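Local coordinates for dally-like protein (Drosophila melanogaster, PDB 3ODN), which probably acts as a GPI-linked cell-surface heparan sulfate proteoglycan of the glypican family, with a core domain that includes a region important for hedgehog signalling, at residues T82-I87 with P399-I404; K191-A196 with F284-V289; Y239-C244 with H446-Y451. The protein carries 2 engineered substitutions. All coordinates share one frame; numbering follows the deposited sequence.

Contact 1: residues T82-I87 with P399-I404; sequences TKFKDI and PILDRI
At the edge of the F84 ring, close to its plane, sits the methyl CG2 of I404, 4.0 Å from F84 CD1. L401 reaches the same part of the ring obliquely, with its CD1 3.6 Å from F84 CD1, and the ring of Y200 meets F84 edge-to-face. F84 carries CG anti to its own backbone N (chi1 170°), which lays the ring along the flank of its helix, where the methyls of L401 and I404 come up to it.

I87 fills the middle of the contact, fitting among three residues of 399-404. Its CG2 points into the opposing backbone, 3.5 Å from both I400 CG2 and the amide L401 N. Its other branch turns off at roughly a right angle to CG2, so that I87 CD1 rests 3.8 Å from I404 CG2. The two isoleucines I87 and I400 cross at about a right angle, branch against branch.

K83 closes the exposed margin. Its chain is extended, and the last methylenes and the amine lie over the tip of I404, with NZ 3.5 Å from I404 CD1. R403 NH1 lies 5.5 Å from K83 NZ, two like charges near each other but not in contact, which would probably repel weakly. No hydrogen bond joins the two segments; their cohesion is dispersion among branched aliphatic side chains and one phenyl.

The segment axes run nearly antiparallel, at 163°, and approach to 9.8 Å. Here the start of helix 400-414 is laid against the long helix 48-106: L401 also packs on F88 and L91 of that helix, while F84 reaches onward to V405 and I408. On another side, D402 of helix 400-414 and P399 just before it touch V287 of the short helix 287-290.

Contact 2: residues K191-A196 with F284-V289; sequences KRSFVA and FNIVMV
R192 and F284 make the first of two CH-pi contacts. R192 CB stands over the centre of the F284 ring, 4.0 Å from its centroid, and R192 CD continues across to the far rim. The guanidinium is turned 58° from the ring plane, so the aliphatic part of the arginine does the packing rather than a flat cation-pi stack. In the second, I286 CD1 lies over one face of F194, 3.6 Å from F194 CD1 and displaced toward the rim; I286 CG1 anti to the backbone N (chi1 -156°) sends the methyl there.

Plain apolar and van der Waals packing fills the space between. A196 CB meets the edge of F284, and S193 CB presses on the carbonyl F284 O at 3.1 Å, a close fit. S193 OG touches V289 CG2 at 3.6 Å but gives its hydrogen bond to Q189 O in its own helix.

No hydrogen bond crosses between the segments. N285 OD1 accepts from M288 N at 2.9 Å, a capping bond, while N285 ND2 bonds L280 O. An alanine in place of F284 would probably open a gap beneath R192 CB and beside A196 CB, with the arginine chain freer to turn.

This is a side-chain-capped helix start, the short helix 287-290, packed through the preceding loop and V289 onto the long helix 182-214 of the all-helical glypican core.

Contact 3: residues Y239-C244 with H446-Y451; sequences YTEKPC and HTIDRY
The stretches E241-C244 and I448-Y451 run extended and side by side in the same direction, their CA atoms 7.4 Å apart at E241 and I448, with no hydrogen bond directly between them.

I448 carries much of the contact. Its CD1 sits over one face of the Y239 ring, 3.5 Å from the centroid and 20° off the normal, displaced toward the CG end. The same methyl meets E241 on another side, 3.4 Å from OE1. E241 is bent at chi2 (75°), which folds the carboxylate back over its own chain, where OE1 accepts from T240 N at 3.1 Å and lies beside I448 CD1. At the far end of the tyrosine, Y239 OH touches T447 CG2 at 3.4 Å.

Farther along, C244 SG lies 3.5 Å from D449 O, and C244 CB meets Y451 CB at 4.0 Å. From there the Y451 ring leads away, its OH taken by E464 and N250.

C244 is disulfide-bonded to C442, and backbone hydrogen bonds tie W443 to K242 and C244, and C442 to D449. The two loops are thus joined through the chain at 442-443, by covalent and backbone bonds, while the direct contact adds van der Waals packing, in which I448 sits between an aromatic face and a carboxylate; this suggests that these irregular loops probably owe much of their alignment to the disulfide and the backbone bonds beside it.

Contacts 1 and 2 belong to the middle of the elongated helical body, each centred about 13 Å from the centre of the chain, whereas contact 3 lies about 45 Å out, among loops near one end. The first two adjoin: L401 CD2 is 3.7 Å from I286 CG2, and I286 also touches F88, bringing helices 48-106, 182-214 and 400-414 together with the loop before helix 287-290. Contact 2 is the more buried; exposed K83 and I400 edge contact 1. Contact 1 joins two helices through apolar side chains; contact 2 sets a loop and helix start on a helix. Contact 3, without regular structure, combines a packed cluster around I448 with a disulfide to C442, just outside its second segment.

Contact 1: residues T82-I87 with P399-I404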
# COMPACT_ATOMS: atom_id res chain seq x y z
N THR A 82 -1.25 -8.86 -5.14
CA THR A 82 -1.48 -10.29 -4.97
C THR A 82 -0.14 -11.03 -4.76
O THR A 82 -0.06 -11.89 -3.88
CB THR A 82 -2.25 -10.80 -6.20
OG1 THR A 82 -3.40 -9.98 -6.38
CG2 THR A 82 -2.67 -12.25 -6.08
N LYS A 83 0.88 -10.70 -5.57
CA LYS A 83 2.23 -11.28 -5.49
C LYS A 83 2.84 -10.98 -4.10
O LYS A 83 3.35 -11.89 -3.45
CB LYS A 83 3.10 -10.70 -6.61
CG LYS A 83 4.27 -11.56 -7.04
CD LYS A 83 4.85 -10.99 -8.34
CE LYS A 83 6.32 -11.27 -8.56
NZ LYS A 83 6.95 -10.23 -9.42
N PHE A 84 2.73 -9.70 -3.65
CA PHE A 84 3.21 -9.19 -2.37
C PHE A 84 2.53 -9.91 -1.24
O PHE A 84 3.21 -10.36 -0.32
CB PHE A 84 3.00 -7.66 -2.27
CG PHE A 84 3.24 -7.05 -0.90
CD1 PHE A 84 4.52 -6.68 -0.50
CD2 PHE A 84 2.18 -6.82 -0.03
CE1 PHE A 84 4.74 -6.12 0.76
CE2 PHE A 84 2.40 -6.27 1.23
CZ PHE A 84 3.67 -5.91 1.62
N LYS A 85 1.19 -10.05 -1.30
CA LYS A 85 0.39 -10.75 -0.29
C LYS A 85 0.78 -12.24 -0.20
O LYS A 85 0.88 -12.79 0.90
CB LYS A 85 -1.11 -10.55 -0.55
CG LYS A 85 -1.54 -9.11 -0.25
CD LYS A 85 -3.05 -8.97 -0.04
CE LYS A 85 -3.59 -7.69 -0.64
NZ LYS A 85 -4.16 -7.94 -2.00
N ASP A 86 1.10 -12.84 -1.37
CA ASP A 86 1.58 -14.22 -1.52
C ASP A 86 2.97 -14.40 -0.91
O ASP A 86 3.14 -15.30 -0.11
CB ASP A 86 1.51 -14.66 -3.02
CG ASP A 86 2.44 -15.77 -3.53
OD1 ASP A 86 2.68 -16.74 -2.77
OD2 ASP A 86 2.83 -15.71 -4.72
N ILE A 87 3.94 -13.54 -1.26
CA ILE A 87 5.31 -13.63 -0.71
C ILE A 87 5.34 -13.48 0.82
O ILE A 87 6.17 -14.11 1.49
CB ILE A 87 6.27 -12.66 -1.44
CG1 ILE A 87 6.47 -13.09 -2.91
CG2 ILE A 87 7.62 -12.53 -0.71
CD1 ILE A 87 6.71 -11.97 -3.85
N PRO A 399 16.10 -10.86 0.73
CA PRO A 399 14.79 -11.54 0.89
C PRO A 399 13.81 -11.23 -0.23
O PRO A 399 13.85 -10.12 -0.79
CB PRO A 399 14.29 -11.06 2.25
CG PRO A 399 15.50 -10.55 2.95
CD PRO A 399 16.36 -9.96 1.88
N ILE A 400 12.96 -12.20 -0.59
CA ILE A 400 12.00 -12.07 -1.69
C ILE A 400 10.99 -10.93 -1.48
O ILE A 400 10.67 -10.21 -2.44
CB ILE A 400 11.48 -13.45 -2.20
CG1 ILE A 400 12.57 -14.14 -3.06
CG2 ILE A 400 10.18 -13.36 -3.00
CD1 ILE A 400 12.56 -15.72 -3.04
N LEU A 401 10.58 -10.68 -0.21
CA LEU A 401 9.67 -9.58 0.13
C LEU A 401 10.36 -8.23 -0.03
O LEU A 401 9.72 -7.30 -0.50
CB LEU A 401 8.97 -9.78 1.50
CG LEU A 401 7.70 -8.96 1.80
CD1 LEU A 401 6.54 -9.34 0.92
CD2 LEU A 401 7.24 -9.19 3.22
N ASP A 402 11.67 -8.13 0.27
CA ASP A 402 12.42 -6.87 0.05
C ASP A 402 12.53 -6.53 -1.45
O ASP A 402 12.39 -5.36 -1.82
CB ASP A 402 13.83 -6.93 0.67
CG ASP A 402 13.82 -6.75 2.18
OD1 ASP A 402 13.63 -7.75 2.90
OD2 ASP A 402 14.00 -5.60 2.64
N ARG A 403 12.73 -7.57 -2.29
CA ARG A 403 12.82 -7.48 -3.76
C ARG A 403 11.48 -6.98 -4.34
O ARG A 403 11.49 -6.05 -5.16
CB ARG A 403 13.20 -8.86 -4.36
CG ARG A 403 13.75 -8.84 -5.78
CD ARG A 403 12.83 -9.55 -6.77
NE ARG A 403 12.96 -11.01 -6.71
CZ ARG A 403 12.03 -11.84 -6.24
NH1 ARG A 403 10.87 -11.37 -5.79
NH2 ARG A 403 12.24 -13.15 -6.24
N ILE A 404 10.35 -7.57 -3.90
CA ILE A 404 9.01 -7.17 -4.34
C ILE A 404 8.65 -5.74 -3.91
O ILE A 404 8.13 -5.00 -4.73
CB ILE A 404 7.89 -8.26 -4.17
CG1 ILE A 404 6.74 -8.08 -5.18
CG2 ILE A 404 7.36 -8.37 -2.76
CD1 ILE A 404 7.12 -8.09 -6.66

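Contact 2: residues K191-A196 with F284-V289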
# COMPACT_ATOMS: atom_id res chain seq x y z
N LYS A 191 3.57 -4.86 15.83
CA LYS A 191 2.49 -3.94 15.49
C LYS A 191 2.89 -3.07 14.28
O LYS A 191 2.23 -3.13 13.26
CB LYS A 191 2.12 -3.06 16.72
CG LYS A 191 0.90 -2.15 16.50
CD LYS A 191 1.22 -0.70 16.78
CE LYS A 191 0.26 0.26 16.12
NZ LYS A 191 -0.29 1.25 17.09
N ARG A 192 4.02 -2.36 14.36
CA ARG A 192 4.46 -1.46 13.29
C ARG A 192 4.71 -2.11 11.96
O ARG A 192 4.27 -1.59 10.93
CB ARG A 192 5.62 -0.56 13.75
CG ARG A 192 5.25 0.35 14.95
CD ARG A 192 6.25 1.47 15.08
NE ARG A 192 6.23 2.13 16.38
CZ ARG A 192 7.28 2.77 16.90
NH1 ARG A 192 8.43 2.82 16.24
NH2 ARG A 192 7.20 3.33 18.10
N SER A 193 5.35 -3.30 11.96
CA SER A 193 5.66 -4.02 10.72
C SER A 193 4.46 -4.74 10.12
O SER A 193 4.34 -4.71 8.92
CB SER A 193 6.87 -4.94 10.91
OG SER A 193 6.66 -5.82 12.00
N PHE A 194 3.56 -5.33 10.95
CA PHE A 194 2.35 -6.00 10.49
C PHE A 194 1.32 -5.02 9.93
O PHE A 194 0.75 -5.24 8.85
CB PHE A 194 1.77 -6.94 11.57
CG PHE A 194 2.34 -8.35 11.54
CD1 PHE A 194 3.55 -8.65 12.16
CD2 PHE A 194 1.66 -9.38 10.89
CE1 PHE A 194 4.08 -9.93 12.11
CE2 PHE A 194 2.19 -10.67 10.85
CZ PHE A 194 3.40 -10.94 11.46
N VAL A 195 1.14 -3.89 10.61
CA VAL A 195 0.23 -2.81 10.20
C VAL A 195 0.69 -2.21 8.89
O VAL A 195 -0.11 -2.09 7.96
CB VAL A 195 -0.04 -1.76 11.34
CG1 VAL A 195 -0.93 -0.61 10.86
CG2 VAL A 195 -0.68 -2.43 12.56
N ALA A 196 1.98 -1.90 8.77
CA ALA A 196 2.55 -1.31 7.56
C ALA A 196 2.57 -2.28 6.37
O ALA A 196 2.39 -1.84 5.24
CB ALA A 196 3.94 -0.77 7.84
N PHE A 284 10.68 -0.45 9.72
CA PHE A 284 9.57 -1.37 10.00
C PHE A 284 9.74 -2.68 9.22
O PHE A 284 8.76 -3.37 8.99
CB PHE A 284 8.18 -0.73 9.72
CG PHE A 284 7.76 0.55 10.43
CD1 PHE A 284 6.66 1.29 9.97
CD2 PHE A 284 8.47 1.04 11.53
CE1 PHE A 284 6.29 2.49 10.60
CE2 PHE A 284 8.11 2.25 12.14
CZ PHE A 284 7.01 2.95 11.69
N ASN A 285 10.98 -3.02 8.80
CA ASN A 285 11.25 -4.22 7.99
C ASN A 285 10.65 -5.46 8.66
O ASN A 285 11.08 -5.83 9.76
CB ASN A 285 12.77 -4.41 7.70
CG ASN A 285 13.11 -5.59 6.79
OD1 ASN A 285 13.42 -6.68 7.25
ND2 ASN A 285 13.09 -5.41 5.49
N ILE A 286 9.60 -6.05 8.01
CA ILE A 286 8.91 -7.24 8.53
C ILE A 286 9.73 -8.56 8.51
O ILE A 286 9.47 -9.45 9.35
CB ILE A 286 7.44 -7.37 8.05
CG1 ILE A 286 6.62 -8.23 9.04
CG2 ILE A 286 7.36 -7.91 6.64
CD1 ILE A 286 5.16 -8.11 8.96
N VAL A 287 10.73 -8.69 7.58
CA VAL A 287 11.59 -9.89 7.48
C VAL A 287 12.46 -9.99 8.71
O VAL A 287 12.57 -11.07 9.27
CB VAL A 287 12.41 -9.99 6.16
CG1 VAL A 287 13.01 -11.39 5.98
CG2 VAL A 287 11.57 -9.60 4.94
N MET A 288 13.02 -8.84 9.18
CA MET A 288 13.85 -8.76 10.39
C MET A 288 13.03 -9.04 11.69
O MET A 288 13.63 -9.22 12.75
CB MET A 288 14.58 -7.40 10.51
CG MET A 288 15.68 -7.13 9.46
SD MET A 288 16.78 -8.50 8.97
CE MET A 288 17.54 -8.95 10.58
N VAL A 289 11.68 -9.08 11.58
CA VAL A 289 10.77 -9.35 12.70
C VAL A 289 10.30 -10.81 12.68
O VAL A 289 10.45 -11.52 13.67
CB VAL A 289 9.57 -8.35 12.77
CG1 VAL A 289 8.71 -8.57 14.01
CG2 VAL A 289 10.04 -6.90 12.73

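Contact 3: residues Y239-C244 with H446-Y451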
# COMPACT_ATOMS: atom_id res chain seq x y z
N TYR A 239 -6.86 22.41 -45.08
CA TYR A 239 -5.50 22.37 -44.54
C TYR A 239 -5.06 20.91 -44.22
O TYR A 239 -5.89 20.10 -43.81
CB TYR A 239 -5.41 23.22 -43.26
CG TYR A 239 -5.79 24.69 -43.36
CD1 TYR A 239 -6.31 25.37 -42.26
CD2 TYR A 239 -5.52 25.42 -44.51
CE1 TYR A 239 -6.56 26.74 -42.31
CE2 TYR A 239 -5.80 26.79 -44.59
CZ TYR A 239 -6.33 27.44 -43.49
OH TYR A 239 -6.61 28.78 -43.55
N THR A 240 -3.75 20.61 -44.38
CA THR A 240 -3.14 19.28 -44.19
C THR A 240 -2.21 19.26 -42.99
O THR A 240 -1.67 18.21 -42.63
CB THR A 240 -2.49 18.78 -45.51
OG1 THR A 240 -1.56 19.75 -46.00
CG2 THR A 240 -3.51 18.47 -46.60
N GLU A 241 -2.05 20.43 -42.35
CA GLU A 241 -1.21 20.63 -41.18
C GLU A 241 -1.83 20.01 -39.96
O GLU A 241 -3.03 20.17 -39.74
CB GLU A 241 -0.97 22.13 -40.94
CG GLU A 241 0.06 22.74 -41.87
CD GLU A 241 -0.35 23.03 -43.30
OE1 GLU A 241 -1.47 22.64 -43.71
OE2 GLU A 241 0.46 23.66 -44.03
N LYS A 242 -0.99 19.32 -39.17
CA LYS A 242 -1.35 18.62 -37.94
C LYS A 242 -1.68 19.63 -36.82
O LYS A 242 -1.28 20.78 -36.94
CB LYS A 242 -0.22 17.65 -37.54
CG LYS A 242 -0.61 16.19 -37.75
CD LYS A 242 -0.20 15.64 -39.10
CE LYS A 242 -0.62 14.20 -39.24
NZ LYS A 242 -0.50 13.73 -40.65
N PRO A 243 -2.42 19.26 -35.74
CA PRO A 243 -2.76 20.27 -34.72
C PRO A 243 -1.58 20.70 -33.86
O PRO A 243 -0.72 19.87 -33.60
CB PRO A 243 -3.82 19.56 -33.86
CG PRO A 243 -4.20 18.33 -34.62
CD PRO A 243 -3.01 17.95 -35.42
N CYS A 244 -1.55 21.98 -33.41
CA CYS A 244 -0.50 22.48 -32.52
C CYS A 244 -0.56 21.67 -31.23
O CYS A 244 -1.65 21.35 -30.77
CB CYS A 244 -0.65 23.98 -32.25
SG CYS A 244 -0.45 25.04 -33.72
N HIS A 446 -8.33 28.19 -35.27
CA HIS A 446 -8.74 29.30 -36.14
C HIS A 446 -8.11 29.12 -37.51
O HIS A 446 -8.83 28.97 -38.48
CB HIS A 446 -8.32 30.65 -35.55
CG HIS A 446 -8.88 30.92 -34.19
ND1 HIS A 446 -10.07 31.61 -34.03
CD2 HIS A 446 -8.40 30.57 -32.98
CE1 HIS A 446 -10.27 31.66 -32.72
NE2 HIS A 446 -9.30 31.03 -32.05
N THR A 447 -6.76 29.10 -37.58
CA THR A 447 -5.99 28.94 -38.83
C THR A 447 -4.69 28.17 -38.64
O THR A 447 -4.47 27.53 -37.60
CB THR A 447 -5.63 30.32 -39.41
OG1 THR A 447 -5.84 31.35 -38.45
CG2 THR A 447 -6.34 30.61 -40.72
N ILE A 448 -3.81 28.25 -39.65
CA ILE A 448 -2.48 27.69 -39.57
C ILE A 448 -1.67 28.83 -38.99
O ILE A 448 -1.34 29.78 -39.69
CB ILE A 448 -1.94 27.16 -40.91
CG1 ILE A 448 -2.78 25.96 -41.37
CG2 ILE A 448 -0.46 26.75 -40.79
CD1 ILE A 448 -2.60 25.65 -42.74
N ASP A 449 -1.46 28.78 -37.66
CA ASP A 449 -0.73 29.82 -36.95
C ASP A 449 -0.32 29.30 -35.60
O ASP A 449 -0.69 28.18 -35.24
CB ASP A 449 -1.63 31.07 -36.76
CG ASP A 449 -1.00 32.41 -37.09
OD1 ASP A 449 0.22 32.57 -36.85
OD2 ASP A 449 -1.74 33.32 -37.51
N ARG A 450 0.42 30.12 -34.85
CA ARG A 450 0.87 29.81 -33.50
C ARG A 450 -0.32 29.85 -32.54
O ARG A 450 -1.12 30.78 -32.58
CB ARG A 450 1.96 30.78 -33.03
CG ARG A 450 3.01 31.08 -34.10
CD ARG A 450 4.21 31.83 -33.56
NE ARG A 450 5.09 32.30 -34.64
CZ ARG A 450 6.02 31.55 -35.23
NH1 ARG A 450 6.20 30.29 -34.87
NH2 ARG A 450 6.77 32.07 -36.20
N TYR A 451 -0.44 28.82 -31.71
CA TYR A 451 -1.49 28.71 -30.70
C TYR A 451 -1.14 29.68 -29.57
O TYR A 451 -0.13 29.51 -28.89
CB TYR A 451 -1.64 27.26 -30.24
CG TYR A 451 -2.64 27.09 -29.13
CD1 TYR A 451 -4.01 27.11 -29.39
CD2 TYR A 451 -2.23 26.92 -27.82
CE1 TYR A 451 -4.94 26.97 -28.37
CE2 TYR A 451 -3.15 26.77 -26.78
CZ TYR A 451 -4.50 26.81 -27.07
OH TYR A 451 -5.42 26.69 -26.06